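Long-range contacts in cystathionine gamma-synthase (Xanthomonas oryzae pv. oryzae KACC 10331, PDB 6LD7), which probably uses pyridoxal 5'-phosphate to make cystathionine in the methionine biosynthesis pathway: residues A97-G102 and G126-I131; R264-N269 and I375-A380; N269-A274 and V286-L291. The protein carries 1 engineered substitution. All blocks are in the same frame, centred on the assembly; numbering follows the deposited sequence. Where two conformers were deposited one is given.

Contact 1 lies across the chain's centre from contacts 2 and 3: its centre is about 41 Å from that of contact 2 and 38 Å from that of contact 3. It belongs to the edge of the seven-stranded sheet, whereas the other two tie helix 259-277 to parts bordering the five-stranded sheet. Contacts 2 and 3 share Asn269, have centres about 11 Å apart, and touch where Ile375 CG2 meets Ile273 CD1 at 3.8 Å; contact 3 is nested within the chain loop that contact 2 closes. Contact 2 probably borders the cofactor region: His266 meets Tyr210, next to Lys209, the predicted pyridoxal phosphate lysine.

Contact 1. Residues A97-G102 and G126-I131; sequences AVLQPG and GHFALI
Leu99 lays its CD1 methyl over one face of the Phe128 ring, 3.8 Å from the ring centroid and 22° off the ring normal, a CH-pi contact displaced toward the CD2 rim. Its closest ring atom is Phe128 CD2, 3.5 Å from Leu99 CD1. Phe128 CG sits between its own backbone N and carbonyl carbon (chi1 49°). The in-plane edge of the same ring receives CD2 of Leu130, and Leu122 of helix 113-124 also touches the Phe128 side chain.

These segments stand at the entrance to two neighbouring parallel strands of the mixed seven-stranded sheet of the large, cofactor-binding domain of fold type I pyridoxal phosphate enzymes. Residues 99-102 lead from helix 87-98 toward strand 104-108; a right-handed beta-alpha-beta crossover through helix 113-124 then returns the chain to the outermost strand, 129-133. Gly126 ends that helix in a Schellman motif, and Ala129 bonds through its backbone to Asp103 and Leu105.

Around Pro101 the contacts are made by carbonyl oxygens, without a hydrogen bond between the segments. His127 O comes within 3.1 Å of Pro101 N, which has no hydrogen to give, and within 3.2 Å of Gln100 C, so the oxygen presses on the peptide link itself. A bent CA-H...O contact adds to this, with Pro101 CA 3.4 Å from His127 O. The proline ring also rests on the carbonyl of Gly126, with Pro101 CG 3.6 Å from Gly126 O. Beyond the chain, the His127 ring stacks on His127 of the second subunit, whose Lys125 NZ is hydrogen-bonded to Leu99 O.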
loop_
_atom_site.group_PDB
_atom_site.type_symbol
_atom_site.label_atom_id
_atom_site.label_comp_id
_atom_site.label_asym_id
_atom_site.label_seq_id
_atom_site.Cartn_x
_atom_site.Cartn_y
_atom_site.Cartn_z
ATOM N N ALA C 97 2.434 7.693 -30.668
ATOM C CA ALA C 97 1.886 6.595 -31.474
ATOM C C ALA C 97 1.359 7.134 -32.802
ATOM O O ALA C 97 1.294 6.402 -33.794
ATOM C CB ALA C 97 0.773 5.896 -30.769
ATOM N N VAL C 98 0.900 8.357 -32.821
ATOM C CA VAL C 98 0.145 8.824 -33.993
ATOM C C VAL C 98 0.969 9.713 -34.902
ATOM O O VAL C 98 0.622 9.725 -36.045
ATOM C CB VAL C 98 -1.139 9.531 -33.557
ATOM C CG1 VAL C 98 -1.875 10.076 -34.716
ATOM C CG2 VAL C 98 -2.041 8.557 -32.879
ATOM N N LEU C 99 1.776 10.617 -34.415
ATOM C CA LEU C 99 2.388 11.684 -35.252
ATOM C C LEU C 99 3.844 11.349 -35.588
ATOM O O LEU C 99 4.487 10.561 -34.870
ATOM C CB LEU C 99 2.396 12.983 -34.452
ATOM C CG LEU C 99 1.049 13.522 -34.026
ATOM C CD1 LEU C 99 1.159 14.771 -33.179
ATOM C CD2 LEU C 99 0.268 13.865 -35.258
ATOM N N GLN C 100 4.367 11.986 -36.614
ATOM C CA GLN C 100 5.797 11.997 -37.019
ATOM C C GLN C 100 6.101 13.312 -37.741
ATOM O O GLN C 100 5.141 13.995 -38.186
ATOM C CB GLN C 100 6.038 10.807 -37.937
ATOM C CG GLN C 100 5.297 10.888 -39.253
ATOM C CD GLN C 100 5.598 9.632 -40.027
ATOM O OE1 GLN C 100 6.043 8.652 -39.472
ATOM N NE2 GLN C 100 5.439 9.662 -41.328
ATOM N N PRO C 101 7.388 13.715 -37.917
ATOM C CA PRO C 101 7.709 14.993 -38.572
ATOM C C PRO C 101 7.003 15.068 -39.918
ATOM O O PRO C 101 6.843 14.059 -40.584
ATOM C CB PRO C 101 9.265 14.984 -38.663
ATOM C CG PRO C 101 9.583 14.206 -37.387
ATOM C CD PRO C 101 8.612 13.036 -37.464
ATOM N N GLY C 102 6.568 16.255 -40.261
ATOM C CA GLY C 102 5.727 16.537 -41.435
ATOM C C GLY C 102 4.230 16.432 -41.141
ATOM O O GLY C 102 3.459 16.900 -41.962
ATOM N N GLY C 126 10.463 20.317 -33.934
ATOM C CA GLY C 126 10.202 19.707 -35.269
ATOM C C GLY C 126 9.680 18.283 -35.146
ATOM O O GLY C 126 9.619 17.593 -36.140
ATOM N N HIS C 127 9.082 17.872 -34.027
ATOM C CA HIS C 127 8.450 16.523 -33.973
ATOM C C HIS C 127 7.178 16.465 -34.845
ATOM O O HIS C 127 6.788 15.351 -35.326
ATOM C CB HIS C 127 8.178 16.111 -32.503
ATOM C CG HIS C 127 9.378 15.703 -31.734
ATOM N ND1 HIS C 127 10.684 16.017 -32.158
ATOM C CD2 HIS C 127 9.491 15.014 -30.581
ATOM C CE1 HIS C 127 11.535 15.582 -31.238
ATOM N NE2 HIS C 127 10.829 14.986 -30.281
ATOM N N PHE C 128 6.546 17.606 -35.040
ATOM C CA PHE C 128 5.258 17.740 -35.776
ATOM C C PHE C 128 4.983 19.233 -35.813
ATOM O O PHE C 128 5.721 19.973 -35.109
ATOM C CB PHE C 128 4.082 16.946 -35.143
ATOM C CG PHE C 128 3.901 17.136 -33.667
ATOM C CD1 PHE C 128 3.302 18.275 -33.165
ATOM C CD2 PHE C 128 4.372 16.167 -32.754
ATOM C CE1 PHE C 128 3.213 18.476 -31.788
ATOM C CE2 PHE C 128 4.235 16.351 -31.383
ATOM C CZ PHE C 128 3.715 17.527 -30.900
ATOM N N ALA C 129 4.012 19.658 -36.641
ATOM C CA ALA C 129 3.582 21.066 -36.679
ATOM C C ALA C 129 2.213 21.178 -35.948
ATOM O O ALA C 129 1.458 20.208 -35.888
ATOM C CB ALA C 129 3.501 21.518 -38.123
ATOM N N LEU C 130 1.973 22.315 -35.343
ATOM C CA LEU C 130 0.761 22.705 -34.591
ATOM C C LEU C 130 -0.064 23.669 -35.440
ATOM O O LEU C 130 0.536 24.587 -35.942
ATOM C CB LEU C 130 1.172 23.560 -33.407
ATOM C CG LEU C 130 1.825 22.838 -32.288
ATOM C CD1 LEU C 130 1.895 23.790 -31.098
ATOM C CD2 LEU C 130 1.010 21.580 -32.016
ATOM N N ILE C 131 -1.362 23.525 -35.408
ATOM C CA ILE C 131 -2.368 24.530 -35.843
ATOM C C ILE C 131 -3.249 24.780 -34.627
ATOM O O ILE C 131 -3.733 23.814 -34.042
ATOM C CB ILE C 131 -3.175 24.050 -37.057
ATOM C CG1 ILE C 131 -2.312 23.926 -38.305
ATOM C CG2 ILE C 131 -4.308 25.022 -37.377
ATOM C CD1 ILE C 131 -3.010 23.152 -39.405
#

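Contact 2. Residues R264-N269 and I375-A380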
loop_
_atom_site.group_PDB
_atom_site.type_symbol
_atom_site.label_atom_id
_atom_site.label_comp_id
_atom_site.label_asym_id
_atom_site.label_seq_id
_atom_site.Cartn_x
_atom_site.Cartn_y
_atom_site.Cartn_z
ATOM N N ARG C 264 -23.560 11.477 -8.795
ATOM C CA ARG C 264 -24.963 11.880 -8.450
ATOM C C ARG C 264 -24.927 12.997 -7.412
ATOM O O ARG C 264 -25.616 13.969 -7.582
ATOM C CB ARG C 264 -25.753 10.739 -7.860
ATOM C CG ARG C 264 -26.048 9.638 -8.884
ATOM C CD ARG C 264 -26.604 8.579 -7.965
ATOM N NE ARG C 264 -26.774 7.312 -8.599
ATOM C CZ ARG C 264 -27.882 6.591 -8.534
ATOM N NH1 ARG C 264 -28.935 7.061 -7.936
ATOM N NH2 ARG C 264 -27.943 5.438 -9.154
ATOM N N VAL C 265 -24.061 12.913 -6.417
ATOM C CA VAL C 265 -24.006 13.961 -5.374
ATOM C C VAL C 265 -23.290 15.187 -5.956
ATOM O O VAL C 265 -23.730 16.305 -5.685
ATOM C CB VAL C 265 -23.356 13.432 -4.101
ATOM C CG1 VAL C 265 -23.275 14.548 -3.069
ATOM C CG2 VAL C 265 -24.083 12.214 -3.586
ATOM N N HIS C 266 -22.149 15.004 -6.677
ATOM C CA HIS C 266 -21.405 16.139 -7.228
ATOM C C HIS C 266 -22.428 16.992 -8.015
ATOM O O HIS C 266 -22.423 18.223 -7.931
ATOM C CB HIS C 266 -20.310 15.663 -8.228
ATOM C CG HIS C 266 -19.053 15.125 -7.643
ATOM N ND1 HIS C 266 -18.165 15.944 -6.982
ATOM C CD2 HIS C 266 -18.453 13.933 -7.798
ATOM C CE1 HIS C 266 -17.139 15.212 -6.629
ATOM N NE2 HIS C 266 -17.261 13.990 -7.143
ATOM N N GLN C 267 -23.211 16.359 -8.873
ATOM C CA GLN C 267 -24.084 17.148 -9.805
ATOM C C GLN C 267 -25.282 17.783 -9.060
ATOM O O GLN C 267 -25.684 18.933 -9.416
ATOM C CB GLN C 267 -24.522 16.262 -10.955
ATOM C CG GLN C 267 -23.382 15.957 -11.898
ATOM C CD GLN C 267 -23.854 15.203 -13.113
ATOM O OE1 GLN C 267 -23.841 15.708 -14.258
ATOM N NE2 GLN C 267 -24.269 13.977 -12.873
ATOM N N GLU C 268 -25.814 17.123 -8.048
ATOM C CA GLU C 268 -26.848 17.735 -7.165
ATOM C C GLU C 268 -26.277 19.002 -6.521
ATOM O O GLU C 268 -26.909 20.054 -6.569
ATOM C CB GLU C 268 -27.295 16.740 -6.107
ATOM C CG GLU C 268 -28.352 17.314 -5.222
ATOM C CD GLU C 268 -28.836 16.475 -4.023
ATOM O OE1 GLU C 268 -29.449 17.047 -3.067
ATOM O OE2 GLU C 268 -28.685 15.259 -4.062
ATOM N N ASN C 269 -25.049 18.940 -6.037
ATOM C CA ASN C 269 -24.414 20.104 -5.379
ATOM C C ASN C 269 -24.181 21.216 -6.399
ATOM O O ASN C 269 -24.462 22.379 -6.096
ATOM C CB ASN C 269 -23.103 19.721 -4.703
ATOM C CG ASN C 269 -23.353 18.928 -3.439
ATOM O OD1 ASN C 269 -24.483 18.941 -2.888
ATOM N ND2 ASN C 269 -22.288 18.318 -2.935
ATOM N N ILE C 375 -16.652 21.149 -7.387
ATOM C CA ILE C 375 -17.668 20.916 -6.337
ATOM C C ILE C 375 -17.630 19.444 -5.962
ATOM O O ILE C 375 -17.714 18.551 -6.830
ATOM C CB ILE C 375 -19.017 21.422 -6.833
ATOM C CG1 ILE C 375 -18.915 22.954 -6.948
ATOM C CG2 ILE C 375 -20.153 20.975 -5.920
ATOM C CD1 ILE C 375 -19.867 23.516 -7.903
ATOM N N GLY C 376 -17.429 19.235 -4.680
ATOM C CA GLY C 376 -17.338 17.887 -4.089
ATOM C C GLY C 376 -18.693 17.330 -3.665
ATOM O O GLY C 376 -19.761 17.742 -4.242
ATOM N N ILE C 377 -18.640 16.358 -2.743
ATOM C CA ILE C 377 -19.822 15.611 -2.290
ATOM C C ILE C 377 -20.160 15.865 -0.819
ATOM O O ILE C 377 -20.994 15.064 -0.253
ATOM C CB ILE C 377 -19.638 14.134 -2.574
ATOM C CG1 ILE C 377 -18.541 13.492 -1.729
ATOM C CG2 ILE C 377 -19.418 13.977 -4.044
ATOM C CD1 ILE C 377 -18.514 12.020 -1.872
ATOM N N GLU C 378 -19.736 16.996 -0.303
ATOM C CA GLU C 378 -20.179 17.472 1.021
ATOM C C GLU C 378 -21.677 17.756 0.938
ATOM O O GLU C 378 -22.209 17.894 -0.156
ATOM C CB GLU C 378 -19.461 18.782 1.371
ATOM C CG GLU C 378 -17.968 18.639 1.505
ATOM C CD GLU C 378 -17.149 18.925 0.264
ATOM O OE1 GLU C 378 -17.733 18.973 -0.801
ATOM O OE2 GLU C 378 -15.916 18.996 0.367
ATOM N N SER C 379 -22.322 18.069 2.045
ATOM C CA SER C 379 -23.792 18.301 1.963
ATOM C C SER C 379 -24.033 19.671 1.322
ATOM O O SER C 379 -23.313 20.682 1.661
ATOM C CB SER C 379 -24.429 18.152 3.281
ATOM O OG SER C 379 -24.106 19.281 4.033
ATOM N N ALA C 380 -24.977 19.709 0.388
ATOM C CA ALA C 380 -25.324 20.964 -0.304
ATOM C C ALA C 380 -25.505 22.089 0.709
ATOM O O ALA C 380 -25.052 23.237 0.467
ATOM C CB ALA C 380 -26.567 20.762 -1.104
HETATM O O HOH W 1 -25.286 17.247 -1.052
#
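Asn269 reaches from helix 259-277 into the bend of residues 375-380, where its ND2 grips two backbone carbonyls: Gly376 O at 2.9 Å (N-H...O angle 160°) and Glu378 O at 2.8 Å. The first acceptor lies close to the amide plane, the second is tilted 24° from it; together they fix the amide's rotation. Its OD1 takes a hydrogen from a water at 2.6 Å; that water accepts from Ala380 N, linking the amide to the first turn of helix 380-396. A third direct bond runs from His266 ND1 to a lone pair of Ile375 O, 2.7 Å away.

Apolar contacts fill in around these bonds. Ile377 CG2 sits over the centre of the His266 ring, 3.6 Å from its centroid, as a CH-pi contact. Val265 CG1, anti to the backbone N (chi1 178°), touches Ile377 CB at 3.7 Å, and Asn269 CB presses on Ile375 CG2 at 3.4 Å.

Ile377 also packs on Val21 of the third subunit. Side-chain gripping of main-chain carbonyls here joins helix 259-277 to the strand-to-helix link of the C-terminal domain of a fold type I enzyme.

Contact 3. Residues N269-A274 and V286-L291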
loop_
_atom_site.group_PDB
_atom_site.type_symbol
_atom_site.label_atom_id
_atom_site.label_comp_id
_atom_site.label_asym_id
_atom_site.label_seq_id
_atom_site.Cartn_x
_atom_site.Cartn_y
_atom_site.Cartn_z
ATOM N N ASN C 269 -25.049 18.940 -6.037
ATOM C CA ASN C 269 -24.414 20.104 -5.379
ATOM C C ASN C 269 -24.181 21.216 -6.399
ATOM O O ASN C 269 -24.462 22.379 -6.096
ATOM C CB ASN C 269 -23.103 19.721 -4.703
ATOM C CG ASN C 269 -23.353 18.928 -3.439
ATOM O OD1 ASN C 269 -24.483 18.941 -2.888
ATOM N ND2 ASN C 269 -22.288 18.318 -2.935
ATOM N N ALA C 270 -23.708 20.880 -7.589
ATOM C CA ALA C 270 -23.389 21.882 -8.617
ATOM C C ALA C 270 -24.662 22.607 -9.079
ATOM O O ALA C 270 -24.622 23.840 -9.190
ATOM C CB ALA C 270 -22.691 21.226 -9.786
ATOM N N ASP C 271 -25.734 21.873 -9.340
ATOM C CA ASP C 271 -27.069 22.478 -9.677
ATOM C C ASP C 271 -27.496 23.457 -8.571
ATOM O O ASP C 271 -27.874 24.586 -8.916
ATOM C CB ASP C 271 -28.138 21.406 -9.865
ATOM C CG ASP C 271 -27.859 20.539 -11.090
ATOM O OD1 ASP C 271 -26.875 20.836 -11.838
ATOM O OD2 ASP C 271 -28.540 19.482 -11.250
ATOM N N ALA C 272 -27.294 23.104 -7.294
ATOM C CA ALA C 272 -27.677 24.027 -6.200
ATOM C C ALA C 272 -26.740 25.230 -6.176
ATOM O O ALA C 272 -27.204 26.302 -5.984
ATOM C CB ALA C 272 -27.689 23.298 -4.912
ATOM N N ILE C 273 -25.445 25.068 -6.479
ATOM C CA ILE C 273 -24.516 26.173 -6.300
ATOM C C ILE C 273 -24.752 27.101 -7.460
ATOM O O ILE C 273 -24.674 28.355 -7.282
ATOM C CB ILE C 273 -23.068 25.658 -6.170
ATOM C CG1 ILE C 273 -22.899 25.060 -4.777
ATOM C CG2 ILE C 273 -22.089 26.761 -6.416
ATOM C CD1 ILE C 273 -21.720 24.154 -4.599
ATOM N N ALA C 274 -24.946 26.552 -8.637
ATOM C CA ALA C 274 -25.220 27.375 -9.849
ATOM C C ALA C 274 -26.488 28.215 -9.633
ATOM O O ALA C 274 -26.484 29.401 -9.992
ATOM C CB ALA C 274 -25.347 26.508 -11.084
ATOM N N VAL C 286 -21.624 33.489 -14.614
ATOM C CA VAL C 286 -21.405 32.089 -14.216
ATOM C C VAL C 286 -21.121 31.301 -15.484
ATOM O O VAL C 286 -21.853 31.493 -16.458
ATOM C CB VAL C 286 -22.601 31.507 -13.483
ATOM C CG1 VAL C 286 -22.289 30.073 -13.041
ATOM C CG2 VAL C 286 -22.932 32.339 -12.290
ATOM N N TYR C 287 -20.121 30.438 -15.425
ATOM C CA TYR C 287 -19.718 29.579 -16.547
ATOM C C TYR C 287 -20.061 28.160 -16.112
ATOM O O TYR C 287 -19.360 27.609 -15.264
ATOM C CB TYR C 287 -18.236 29.793 -16.880
ATOM C CG TYR C 287 -17.869 31.187 -17.316
ATOM C CD1 TYR C 287 -18.071 31.630 -18.623
ATOM C CD2 TYR C 287 -17.377 32.091 -16.384
ATOM C CE1 TYR C 287 -17.798 32.953 -18.990
ATOM C CE2 TYR C 287 -17.080 33.388 -16.720
ATOM C CZ TYR C 287 -17.268 33.815 -18.028
ATOM O OH TYR C 287 -16.876 35.094 -18.283
ATOM N N PHE C 288 -21.177 27.653 -16.574
ATOM C CA PHE C 288 -21.708 26.326 -16.156
ATOM C C PHE C 288 -22.682 25.830 -17.213
ATOM O O PHE C 288 -23.666 26.481 -17.472
ATOM C CB PHE C 288 -22.441 26.350 -14.822
ATOM C CG PHE C 288 -22.933 24.999 -14.361
ATOM C CD1 PHE C 288 -22.057 23.956 -14.162
ATOM C CD2 PHE C 288 -24.287 24.783 -14.088
ATOM C CE1 PHE C 288 -22.522 22.731 -13.685
ATOM C CE2 PHE C 288 -24.749 23.560 -13.628
ATOM C CZ PHE C 288 -23.875 22.532 -13.435
ATOM N N PRO C 289 -22.428 24.658 -17.800
ATOM C CA PRO C 289 -23.208 24.217 -18.940
ATOM C C PRO C 289 -24.680 23.925 -18.584
ATOM O O PRO C 289 -25.480 23.836 -19.481
ATOM C CB PRO C 289 -22.467 22.965 -19.386
ATOM C CG PRO C 289 -21.019 23.192 -18.902
ATOM C CD PRO C 289 -21.223 23.824 -17.543
ATOM N N GLY C 290 -24.965 23.720 -17.309
ATOM C CA GLY C 290 -26.326 23.538 -16.776
ATOM C C GLY C 290 -27.268 24.718 -16.955
ATOM O O GLY C 290 -28.439 24.530 -16.816
ATOM N N LEU C 291 -26.756 25.931 -17.058
ATOM C CA LEU C 291 -27.543 27.151 -17.081
ATOM C C LEU C 291 -27.992 27.338 -18.518
ATOM O O LEU C 291 -27.166 27.248 -19.461
ATOM C CB LEU C 291 -26.654 28.305 -16.615
ATOM C CG LEU C 291 -26.305 28.294 -15.130
ATOM C CD1 LEU C 291 -25.354 29.443 -14.850
ATOM C CD2 LEU C 291 -27.592 28.349 -14.272
#
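Phe288 pushes its ring as a single bump into a shallow hollow on helix 259-277 formed by Ala270, Asp271 and Ala274, the two alanines one helical turn apart. The alanine methyls let it come in close: Ala274 CB is 3.6 Å from Phe288 CD2, and Ala270 CB is 4.1 Å from Phe288 CZ. Just past strand 283-287, the CB of Phe288 points toward the helix and CG stands anti to the backbone N (chi1 -178°).

Asp271 forms the third wall. Its OD1 lies at the ring edge, in plane, 3.8 Å from Phe288 CZ, with carboxylate and ring planes 63° apart; an oxygen there faces the ring's hydrogens, which probably makes the approach mildly favourable. Leu291 fills the flank beside the ring, its CD2 reaching Ala274 CB at 4.3 Å. The type I turn from Phe288 to Leu291 folds back so that Gly290 N lies 3.5 Å above the ring plane, offset toward the rim. Met311 of strand 310-315 touches Ala270, Ala274 and Phe288 alike.

An aromatic ring from the turn that follows an edge strand thus packs on a helix lying against the same sheet, a two-layer alpha/beta packing that belongs to the C-terminal domain of fold type I enzymes.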